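Local coordinates for MccF (Escherichia coli, PDB 4IIY), which probably acts as a serine carboxypeptidase of the S66 family that confers self-immunity to the peptide-nucleotide antibiotic microcin C7, at residues F63-E68 / G173-L178; Q71-K76 / I181-F186; S210-W213 / K217-R220. The protein carries 1 engineered substitution. All blocks are in the same frame, centred on the assembly; numbering follows the deposited sequence.

Interactions 1 and 2 share helix 60-72 and the turn that ends it; the partner is the loop 173-178 in the first and the helix 178-191 that follows it in the second, and the two centres lie about 10 Å apart. Interaction 2 is buried and has no hydrogen bond between its segments; aromatic rings and a lysine chain do the packing. Interaction 1 is partly buried and polar, an arginine holding a carbonyl and stacking on an imidazole. Interaction 3 is a surface contact inside one loop, made by an asparagine amide, and that loop carries ligand-pocket residues. It touches interaction 1, where H175 packs on I218, but stays clear of interaction 2.

Interaction 1: F63-E68 / G173-L178; sequences FFRGVE and GEHPPL
The guanidinium of R65 carries the imidazole of H175 over one face and the carbonyl oxygen of G173 at its edge. The stack is close but not quite flat: the planes are 27° apart and the group centres 3.8 Å, with H175 NE2 over the middle of the guanidinium, 3.4 Å from R65 CZ. At its own edge, in plane, the imidazole meets a water, which lies 2.9 Å from H175 NE2 and also takes a weak bond from R65 NH2. The water thus bridges the two stacked groups.

The edge contact is a side-on grip in which two nitrogens serve one acceptor. R65 NE reaches G173 O at 2.6 Å with an N-H...O angle of 158°, while R65 NH2 reaches the same oxygen at 3.0 Å and a more bent 134°. Both bonds keep G173 O practically in the guanidinium plane, which limits rotation of the group and presents its face to H175. The chain leaves the helix with CG anti to the backbone N and then bends at chi3, turning the head toward the loop.

Behind the arginine the backbones come close, G66 CA standing 3.8 Å from G173 N. Glycine at G66 suits this approach, since a CB there would crowd that nitrogen. The contact thus joins helix 60-72 to the loop between helices 168-172 and 178-191. R65 NH1 has a further partner in the carbonyl of E215, and H175 packs on I218, tying in the loop beside the nucleoside.

Chemically, the paired donors probably polarise the G173 carbonyl, and the nearby positive charge is likely to disfavour protonation of H175.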
loop_
_atom_site.group_PDB
_atom_site.type_symbol
_atom_site.label_atom_id
_atom_site.label_comp_id
_atom_site.label_asym_id
_atom_site.label_seq_id
_atom_site.Cartn_x
_atom_site.Cartn_y
_atom_site.Cartn_z
ATOM N N PHE B 63 20.114 -14.799 12.693
ATOM C CA PHE B 63 19.510 -14.650 14.019
ATOM C C PHE B 63 20.519 -15.017 15.116
ATOM O O PHE B 63 20.742 -14.252 16.057
ATOM C CB PHE B 63 18.242 -15.516 14.082
ATOM C CG PHE B 63 17.659 -15.702 15.466
ATOM C CD1 PHE B 63 17.366 -14.624 16.287
ATOM C CD2 PHE B 63 17.352 -16.982 15.922
ATOM C CE1 PHE B 63 16.816 -14.820 17.549
ATOM C CE2 PHE B 63 16.792 -17.178 17.182
ATOM C CZ PHE B 63 16.530 -16.094 17.991
ATOM N N PHE B 64 21.155 -16.179 14.992
ATOM C CA PHE B 64 22.145 -16.598 15.987
ATOM C C PHE B 64 23.333 -15.634 16.058
ATOM O O PHE B 64 23.853 -15.363 17.139
ATOM C CB PHE B 64 22.642 -18.022 15.711
ATOM C CG PHE B 64 21.695 -19.107 16.166
ATOM C CD1 PHE B 64 20.491 -18.803 16.783
ATOM C CD2 PHE B 64 22.023 -20.442 15.978
ATOM C CE1 PHE B 64 19.631 -19.814 17.201
ATOM C CE2 PHE B 64 21.169 -21.451 16.393
ATOM C CZ PHE B 64 19.976 -21.134 17.006
ATOM N N ARG B 65 23.769 -15.114 14.915
ATOM C CA ARG B 65 24.849 -14.130 14.926
ATOM C C ARG B 65 24.431 -12.848 15.671
ATOM O O ARG B 65 25.214 -12.284 16.430
ATOM C CB ARG B 65 25.329 -13.821 13.502
ATOM C CG ARG B 65 26.477 -12.820 13.437
ATOM C CD ARG B 65 27.115 -12.759 12.048
ATOM N NE ARG B 65 26.127 -12.544 10.997
ATOM C CZ ARG B 65 25.766 -13.453 10.092
ATOM N NH1 ARG B 65 26.310 -14.674 10.092
ATOM N NH2 ARG B 65 24.843 -13.139 9.192
ATOM N N GLY B 66 23.202 -12.385 15.454
ATOM C CA GLY B 66 22.710 -11.199 16.146
ATOM C C GLY B 66 22.562 -11.403 17.648
ATOM O O GLY B 66 22.902 -10.516 18.440
ATOM N N VAL B 67 22.047 -12.561 18.040
ATOM C CA VAL B 67 21.958 -12.920 19.456
ATOM C C VAL B 67 23.341 -12.880 20.113
ATOM O O VAL B 67 23.534 -12.254 21.161
ATOM C CB VAL B 67 21.316 -14.308 19.625
ATOM C CG1 VAL B 67 21.552 -14.852 21.038
ATOM C CG2 VAL B 67 19.816 -14.246 19.290
ATOM N N GLU B 68 24.305 -13.538 19.482
ATOM C CA GLU B 68 25.659 -13.580 20.018
ATOM C C GLU B 68 26.261 -12.184 20.097
ATOM O O GLU B 68 26.956 -11.850 21.061
ATOM C CB GLU B 68 26.546 -14.488 19.166
ATOM C CG GLU B 68 27.970 -14.612 19.691
ATOM C CD GLU B 68 28.780 -15.663 18.957
ATOM O OE1 GLU B 68 30.026 -15.616 19.035
ATOM O OE2 GLU B 68 28.172 -16.541 18.308
ATOM N N GLY B 173 22.543 -8.882 13.081
ATOM C CA GLY B 173 23.130 -10.019 12.396
ATOM C C GLY B 173 23.966 -9.636 11.179
ATOM O O GLY B 173 24.553 -10.498 10.524
ATOM N N GLU B 174 24.017 -8.343 10.867
ATOM C CA GLU B 174 24.891 -7.825 9.819
ATOM C C GLU B 174 26.357 -8.113 10.158
ATOM O O GLU B 174 26.785 -7.947 11.306
ATOM C CB GLU B 174 24.652 -6.316 9.667
ATOM C CG GLU B 174 25.573 -5.569 8.695
ATOM C CD GLU B 174 25.357 -5.925 7.227
ATOM O OE1 GLU B 174 24.488 -6.769 6.913
ATOM O OE2 GLU B 174 26.059 -5.334 6.376
ATOM N N HIS B 175 27.132 -8.545 9.163
ATOM C CA HIS B 175 28.565 -8.757 9.376
ATOM C C HIS B 175 29.288 -7.430 9.621
ATOM O O HIS B 175 28.861 -6.382 9.136
ATOM C CB HIS B 175 29.198 -9.461 8.170
ATOM C CG HIS B 175 28.831 -10.908 8.041
ATOM N ND1 HIS B 175 29.591 -11.917 8.592
ATOM C CD2 HIS B 175 27.802 -11.516 7.404
ATOM C CE1 HIS B 175 29.034 -13.084 8.314
ATOM N NE2 HIS B 175 27.952 -12.868 7.586
ATOM N N PRO B 176 30.402 -7.465 10.369
ATOM C CA PRO B 176 31.299 -6.302 10.394
ATOM C C PRO B 176 31.682 -5.965 8.962
ATOM O O PRO B 176 31.694 -6.862 8.122
ATOM C CB PRO B 176 32.513 -6.819 11.168
ATOM C CG PRO B 176 31.959 -7.886 12.050
ATOM C CD PRO B 176 30.880 -8.554 11.239
ATOM N N PRO B 177 32.013 -4.699 8.675
ATOM C CA PRO B 177 32.228 -3.616 9.641
ATOM C C PRO B 177 30.977 -2.821 10.002
ATOM O O PRO B 177 30.967 -2.121 11.012
ATOM C CB PRO B 177 33.207 -2.700 8.900
ATOM C CG PRO B 177 32.843 -2.875 7.469
ATOM C CD PRO B 177 32.439 -4.320 7.315
ATOM N N LEU B 178 29.929 -2.927 9.201
ATOM C CA LEU B 178 28.824 -1.987 9.336
ATOM C C LEU B 178 28.032 -2.159 10.629
ATOM O O LEU B 178 27.489 -1.188 11.156
ATOM C CB LEU B 178 27.922 -2.023 8.098
ATOM C CG LEU B 178 28.670 -1.714 6.794
ATOM C CD1 LEU B 178 27.720 -1.736 5.596
ATOM C CD2 LEU B 178 29.386 -0.377 6.887
HETATM O O HOH W 1 25.576 -13.926 6.393
#

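Interaction 2: Q71-K76 / I181-F186; sequences QRKGFK and ITYESF
K73 and Y183 run antiparallel to each other, side chain along side chain, where a Schellman motif ends helix 60-72 against helix 178-191. G74 has the positive phi of that motif (105°), a value at which a CB would jam against the carbonyl oxygen of K73, and the chain then turns toward strand 76-79.

The lysine lies over one face of the tyrosine ring. Its CE makes a CH-pi contact 3.9 Å from the Y183 centroid and 21° off the ring normal, while CG and CD follow the rim near CZ. A bend at chi2 (-62°) lays the aliphatic chain along the ring. F75 instead approaches Y183 from the opposite direction and meets it at the edges: F75 CE2 is 4.1 Å from Y183 CE1, near the tyrosine plane. The tyrosine, with CG anti to the backbone N, therefore reaches between the lysine and the phenylalanine that flank G74.

F75 also touches the edge of F186 one helical turn on, CZ to CE2 at 4.4 Å, and packs on I46 of strand 45-49. The phenol oxygen ends in this apolar junction, with Y183 OH 3.5 Å from F75 CE2 and 3.6 Å from K73 CB.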
loop_
_atom_site.group_PDB
_atom_site.type_symbol
_atom_site.label_atom_id
_atom_site.label_comp_id
_atom_site.label_asym_id
_atom_site.label_seq_id
_atom_site.Cartn_x
_atom_site.Cartn_y
_atom_site.Cartn_z
ATOM N N GLN B 71 24.727 -10.443 23.139
ATOM C CA GLN B 71 25.196 -11.094 24.363
ATOM C C GLN B 71 26.637 -10.718 24.682
ATOM O O GLN B 71 26.978 -10.495 25.846
ATOM C CB GLN B 71 25.036 -12.609 24.282
ATOM C CG GLN B 71 23.584 -13.044 24.351
ATOM C CD GLN B 71 23.401 -14.531 24.146
ATOM O OE1 GLN B 71 24.211 -15.183 23.488
ATOM N NE2 GLN B 71 22.326 -15.075 24.704
ATOM N N ARG B 72 27.485 -10.636 23.665
ATOM C CA ARG B 72 28.879 -10.281 23.901
ATOM C C ARG B 72 29.015 -8.836 24.379
ATOM O O ARG B 72 30.008 -8.483 25.019
ATOM C CB ARG B 72 29.735 -10.528 22.659
ATOM C CG ARG B 72 29.998 -11.997 22.384
ATOM C CD ARG B 72 30.997 -12.157 21.251
ATOM N NE ARG B 72 31.102 -13.541 20.797
ATOM C CZ ARG B 72 31.940 -14.436 21.310
ATOM N NH1 ARG B 72 32.748 -14.097 22.306
ATOM N NH2 ARG B 72 31.968 -15.673 20.830
ATOM N N LYS B 73 28.021 -8.002 24.077
ATOM C CA LYS B 73 27.985 -6.637 24.588
ATOM C C LYS B 73 27.510 -6.583 26.032
ATOM O O LYS B 73 27.528 -5.516 26.650
ATOM C CB LYS B 73 27.073 -5.751 23.735
ATOM C CG LYS B 73 27.544 -5.539 22.311
ATOM C CD LYS B 73 28.891 -4.841 22.240
ATOM C CE LYS B 73 29.249 -4.576 20.783
ATOM N NZ LYS B 73 30.514 -3.820 20.625
ATOM N N GLY B 74 27.052 -7.712 26.559
ATOM C CA GLY B 74 26.644 -7.785 27.951
ATOM C C GLY B 74 25.149 -7.819 28.208
ATOM O O GLY B 74 24.721 -7.858 29.368
ATOM N N PHE B 75 24.341 -7.816 27.149
ATOM C CA PHE B 75 22.897 -7.843 27.317
ATOM C C PHE B 75 22.397 -9.242 27.609
ATOM O O PHE B 75 22.935 -10.224 27.103
ATOM C CB PHE B 75 22.181 -7.263 26.093
ATOM C CG PHE B 75 22.405 -5.795 25.918
ATOM C CD1 PHE B 75 21.805 -4.890 26.776
ATOM C CD2 PHE B 75 23.240 -5.312 24.918
ATOM C CE1 PHE B 75 22.031 -3.530 26.640
ATOM C CE2 PHE B 75 23.459 -3.955 24.770
ATOM C CZ PHE B 75 22.849 -3.062 25.630
ATOM N N LYS B 76 21.362 -9.317 28.438
ATOM C CA LYS B 76 20.632 -10.554 28.640
ATOM C C LYS B 76 19.440 -10.525 27.692
ATOM O O LYS B 76 18.808 -9.486 27.521
ATOM C CB LYS B 76 20.170 -10.657 30.094
ATOM C CG LYS B 76 21.333 -10.606 31.080
ATOM C CD LYS B 76 20.882 -10.351 32.504
ATOM C CE LYS B 76 22.082 -10.119 33.416
ATOM N NZ LYS B 76 22.962 -9.008 32.936
ATOM N N ILE B 181 28.894 0.231 13.509
ATOM C CA ILE B 181 28.405 1.595 13.404
ATOM C C ILE B 181 26.928 1.665 13.823
ATOM O O ILE B 181 26.513 2.585 14.533
ATOM C CB ILE B 181 28.620 2.134 11.974
ATOM C CG1 ILE B 181 30.091 1.977 11.556
ATOM C CG2 ILE B 181 28.188 3.577 11.865
ATOM C CD1 ILE B 181 31.091 2.598 12.519
ATOM N N THR B 182 26.138 0.682 13.407
ATOM C CA THR B 182 24.764 0.559 13.877
ATOM C C THR B 182 24.724 0.479 15.404
ATOM O O THR B 182 23.953 1.185 16.063
ATOM C CB THR B 182 24.112 -0.677 13.265
ATOM O OG1 THR B 182 24.073 -0.506 11.842
ATOM C CG2 THR B 182 22.699 -0.901 13.809
ATOM N N TYR B 183 25.565 -0.374 15.971
ATOM C CA TYR B 183 25.572 -0.540 17.406
ATOM C C TYR B 183 25.967 0.740 18.140
ATOM O O TYR B 183 25.369 1.087 19.156
ATOM C CB TYR B 183 26.482 -1.692 17.828
ATOM C CG TYR B 183 26.458 -1.858 19.324
ATOM C CD1 TYR B 183 25.376 -2.455 19.948
ATOM C CD2 TYR B 183 27.491 -1.374 20.121
ATOM C CE1 TYR B 183 25.324 -2.582 21.335
ATOM C CE2 TYR B 183 27.446 -1.497 21.510
ATOM C CZ TYR B 183 26.361 -2.113 22.103
ATOM O OH TYR B 183 26.289 -2.254 23.480
ATOM N N GLU B 184 26.975 1.435 17.630
ATOM C CA GLU B 184 27.421 2.671 18.261
ATOM C C GLU B 184 26.289 3.690 18.379
ATOM O O GLU B 184 26.166 4.361 19.401
ATOM C CB GLU B 184 28.621 3.242 17.511
ATOM C CG GLU B 184 29.911 2.489 17.794
ATOM C CD GLU B 184 30.993 2.722 16.755
ATOM O OE1 GLU B 184 30.971 3.775 16.082
ATOM O OE2 GLU B 184 31.870 1.841 16.610
ATOM N N SER B 185 25.447 3.802 17.357
ATOM C CA SER B 185 24.313 4.725 17.447
ATOM C C SER B 185 23.254 4.238 18.446
ATOM O O SER B 185 22.750 5.014 19.267
ATOM C CB SER B 185 23.679 4.942 16.069
ATOM O OG SER B 185 22.538 5.775 16.147
ATOM N N PHE B 186 22.922 2.954 18.368
ATOM C CA PHE B 186 21.974 2.316 19.282
ATOM C C PHE B 186 22.360 2.598 20.739
ATOM O O PHE B 186 21.559 3.111 21.529
ATOM C CB PHE B 186 21.963 0.807 18.991
ATOM C CG PHE B 186 21.171 -0.030 19.961
ATOM C CD1 PHE B 186 19.801 -0.183 19.818
ATOM C CD2 PHE B 186 21.818 -0.730 20.974
ATOM C CE1 PHE B 186 19.088 -0.993 20.687
ATOM C CE2 PHE B 186 21.111 -1.533 21.849
ATOM C CZ PHE B 186 19.744 -1.676 21.699
#

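Interaction 3: S210-W213 / K217-R220; sequences SINW and KILR. With 1EI (5'-O-(L-alpha-glutamylsulfamoyl)inosine), chain K.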
loop_
_atom_site.group_PDB
_atom_site.type_symbol
_atom_site.label_atom_id
_atom_site.label_comp_id
_atom_site.label_asym_id
_atom_site.label_seq_id
_atom_site.Cartn_x
_atom_site.Cartn_y
_atom_site.Cartn_z
ATOM N N SER B 210 22.247 -6.664 -1.420
ATOM C CA SER B 210 21.547 -7.845 -0.937
ATOM C C SER B 210 22.431 -9.077 -1.074
ATOM O O SER B 210 22.169 -9.950 -1.904
ATOM C CB SER B 210 20.249 -8.050 -1.724
ATOM O OG SER B 210 19.388 -8.978 -1.082
ATOM N N ILE B 211 23.492 -9.111 -0.276
ATOM C CA ILE B 211 24.383 -10.262 -0.172
ATOM C C ILE B 211 24.711 -10.469 1.295
ATOM O O ILE B 211 24.349 -9.653 2.148
ATOM C CB ILE B 211 25.702 -10.061 -0.956
ATOM C CG1 ILE B 211 26.518 -8.908 -0.363
ATOM C CG2 ILE B 211 25.427 -9.849 -2.454
ATOM C CD1 ILE B 211 27.947 -8.837 -0.899
ATOM N N ASN B 212 25.404 -11.563 1.580
ATOM C CA ASN B 212 25.876 -11.857 2.928
ATOM C C ASN B 212 24.745 -11.912 3.962
ATOM O O ASN B 212 24.882 -11.402 5.072
ATOM C CB ASN B 212 26.939 -10.840 3.357
ATOM C CG ASN B 212 28.099 -10.746 2.382
ATOM O OD1 ASN B 212 28.338 -11.663 1.589
ATOM N ND2 ASN B 212 28.832 -9.637 2.444
ATOM N N TRP B 213 23.642 -12.539 3.586
ATOM C CA TRP B 213 22.455 -12.529 4.428
ATOM C C TRP B 213 22.480 -13.559 5.576
ATOM O O TRP B 213 22.476 -13.177 6.755
ATOM C CB TRP B 213 21.192 -12.653 3.566
ATOM C CG TRP B 213 19.924 -12.742 4.373
ATOM C CD1 TRP B 213 19.099 -13.819 4.461
ATOM C CD2 TRP B 213 19.349 -11.723 5.220
ATOM N NE1 TRP B 213 18.052 -13.547 5.306
ATOM C CE2 TRP B 213 18.182 -12.272 5.791
ATOM C CE3 TRP B 213 19.708 -10.410 5.548
ATOM C CZ2 TRP B 213 17.365 -11.551 6.667
ATOM C CZ3 TRP B 213 18.899 -9.696 6.421
ATOM C CH2 TRP B 213 17.740 -10.267 6.968
ATOM N N LYS B 217 29.862 -17.144 6.791
ATOM C CA LYS B 217 30.872 -16.251 6.240
ATOM C C LYS B 217 30.296 -15.399 5.126
ATOM O O LYS B 217 29.350 -15.800 4.458
ATOM C CB LYS B 217 32.033 -17.060 5.672
ATOM C CG LYS B 217 32.690 -17.987 6.668
ATOM C CD LYS B 217 33.709 -18.856 5.972
ATOM C CE LYS B 217 34.208 -19.955 6.886
ATOM N NZ LYS B 217 35.084 -19.465 7.986
ATOM N N ILE B 218 30.880 -14.220 4.923
ATOM C CA ILE B 218 30.508 -13.411 3.770
ATOM C C ILE B 218 30.902 -14.115 2.478
ATOM O O ILE B 218 31.873 -14.876 2.445
ATOM C CB ILE B 218 31.157 -12.010 3.810
ATOM C CG1 ILE B 218 32.681 -12.112 3.722
ATOM C CG2 ILE B 218 30.718 -11.260 5.054
ATOM C CD1 ILE B 218 33.371 -10.772 3.621
ATOM N N LEU B 219 30.136 -13.886 1.423
ATOM C CA LEU B 219 30.558 -14.273 0.081
ATOM C C LEU B 219 31.757 -13.427 -0.358
ATOM O O LEU B 219 32.766 -13.938 -0.863
ATOM C CB LEU B 219 29.411 -14.077 -0.905
ATOM C CG LEU B 219 29.744 -14.336 -2.376
ATOM C CD1 LEU B 219 30.125 -15.798 -2.584
ATOM C CD2 LEU B 219 28.580 -13.950 -3.273
ATOM N N ARG B 220 31.618 -12.121 -0.165
ATOM C CA ARG B 220 32.626 -11.136 -0.533
ATOM C C ARG B 220 32.173 -9.838 0.122
ATOM O O ARG B 220 30.998 -9.699 0.462
ATOM C CB ARG B 220 32.767 -11.015 -2.066
ATOM C CG ARG B 220 31.470 -10.803 -2.841
ATOM C CD ARG B 220 31.150 -9.335 -3.003
ATOM N NE ARG B 220 29.948 -9.134 -3.788
ATOM C CZ ARG B 220 29.352 -7.957 -3.920
ATOM N NH1 ARG B 220 28.247 -7.848 -4.640
ATOM N NH2 ARG B 220 29.865 -6.894 -3.315
HETATM O O6 1EI K . 17.009 -13.303 1.811
HETATM C C6 1EI K . 17.410 -12.138 2.022
HETATM N N1 1EI K . 18.540 -11.670 1.455
HETATM C C2 1EI K . 18.986 -10.422 1.676
HETATM N N3 1EI K . 18.353 -9.546 2.475
HETATM C C5 1EI K . 16.655 -11.235 2.911
HETATM C C4 1EI K . 17.210 -9.898 3.101
HETATM N N7 1EI K . 15.532 -11.299 3.655
HETATM C C8 1EI K . 15.376 -10.101 4.267
HETATM N N9 1EI K . 16.379 -9.275 3.928
HETATM C "C1'" 1EI K . 16.555 -7.884 4.379
HETATM O "O4'" 1EI K . 16.038 -7.681 5.686
HETATM C "C2'" 1EI K . 15.749 -6.980 3.471
HETATM O "O2'" 1EI K . 16.556 -6.540 2.379
HETATM C "C3'" 1EI K . 15.354 -5.839 4.380
HETATM O "O3'" 1EI K . 16.191 -4.714 4.124
HETATM C "C4'" 1EI K . 15.622 -6.322 5.795
HETATM C "C5'" 1EI K . 14.389 -6.199 6.681
HETATM O "O5'" 1EI K . 13.326 -7.022 6.192
HETATM S SBF 1EI K . 11.904 -6.758 6.704
HETATM O OAE 1EI K . 11.179 -8.011 6.717
HETATM O OAF 1EI K . 12.046 -6.198 8.021
HETATM N NAQ 1EI K . 11.280 -5.722 5.737
HETATM C C 1EI K . 10.090 -5.100 5.878
HETATM O O 1EI K . 9.289 -5.220 6.797
HETATM C CA 1EI K . 9.733 -4.117 4.800
HETATM N N 1EI K . 10.720 -4.139 3.734
HETATM C CB 1EI K . 8.334 -4.416 4.272
HETATM C CG 1EI K . 7.582 -3.129 3.945
HETATM C CD 1EI K . 8.006 -2.594 2.596
HETATM O OE1 1EI K . 9.081 -2.987 2.100
HETATM O OE2 1EI K . 7.257 -1.778 2.031
#
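The loop between strands 205-206 and 225-226 doubles back on itself here, and one limb supplies S210 and W213 to the pocket of the bound glutamylsulfamoyl inosine. N212 joins the limbs through both ends of its amide. Its ND2 donates to R220 O at 2.9 Å, nearly straight (166°) and in the amide plane, whereas L219 N reaches N212 OD1 at 2.9 Å from above the carbonyl plane. The flat of the amide also meets I218, ND2 to CB at 3.6 Å.

I211 crosses R220 at about a right angle, its CD1 centred over one guanidinium face, 3.4 Å from R220 CZ; the charged end is salt-bridged to E209.

On the pocket side W213 lies flat along the hypoxanthine, with C5 of the base 3.4 Å above the indole plane, while CH2 reaches O4' of the ribose. A leucine here has no flat ring to lay on the hypoxanthine, and that face of the base would probably be left poorly held. S210 OG, bonded to R273, stands 3.1 Å from C2 of the base.

Around the loop, W213 O accepts from R62 of helix 60-72, and I218 rests on H175 in the loop between helices 168-172 and 178-191.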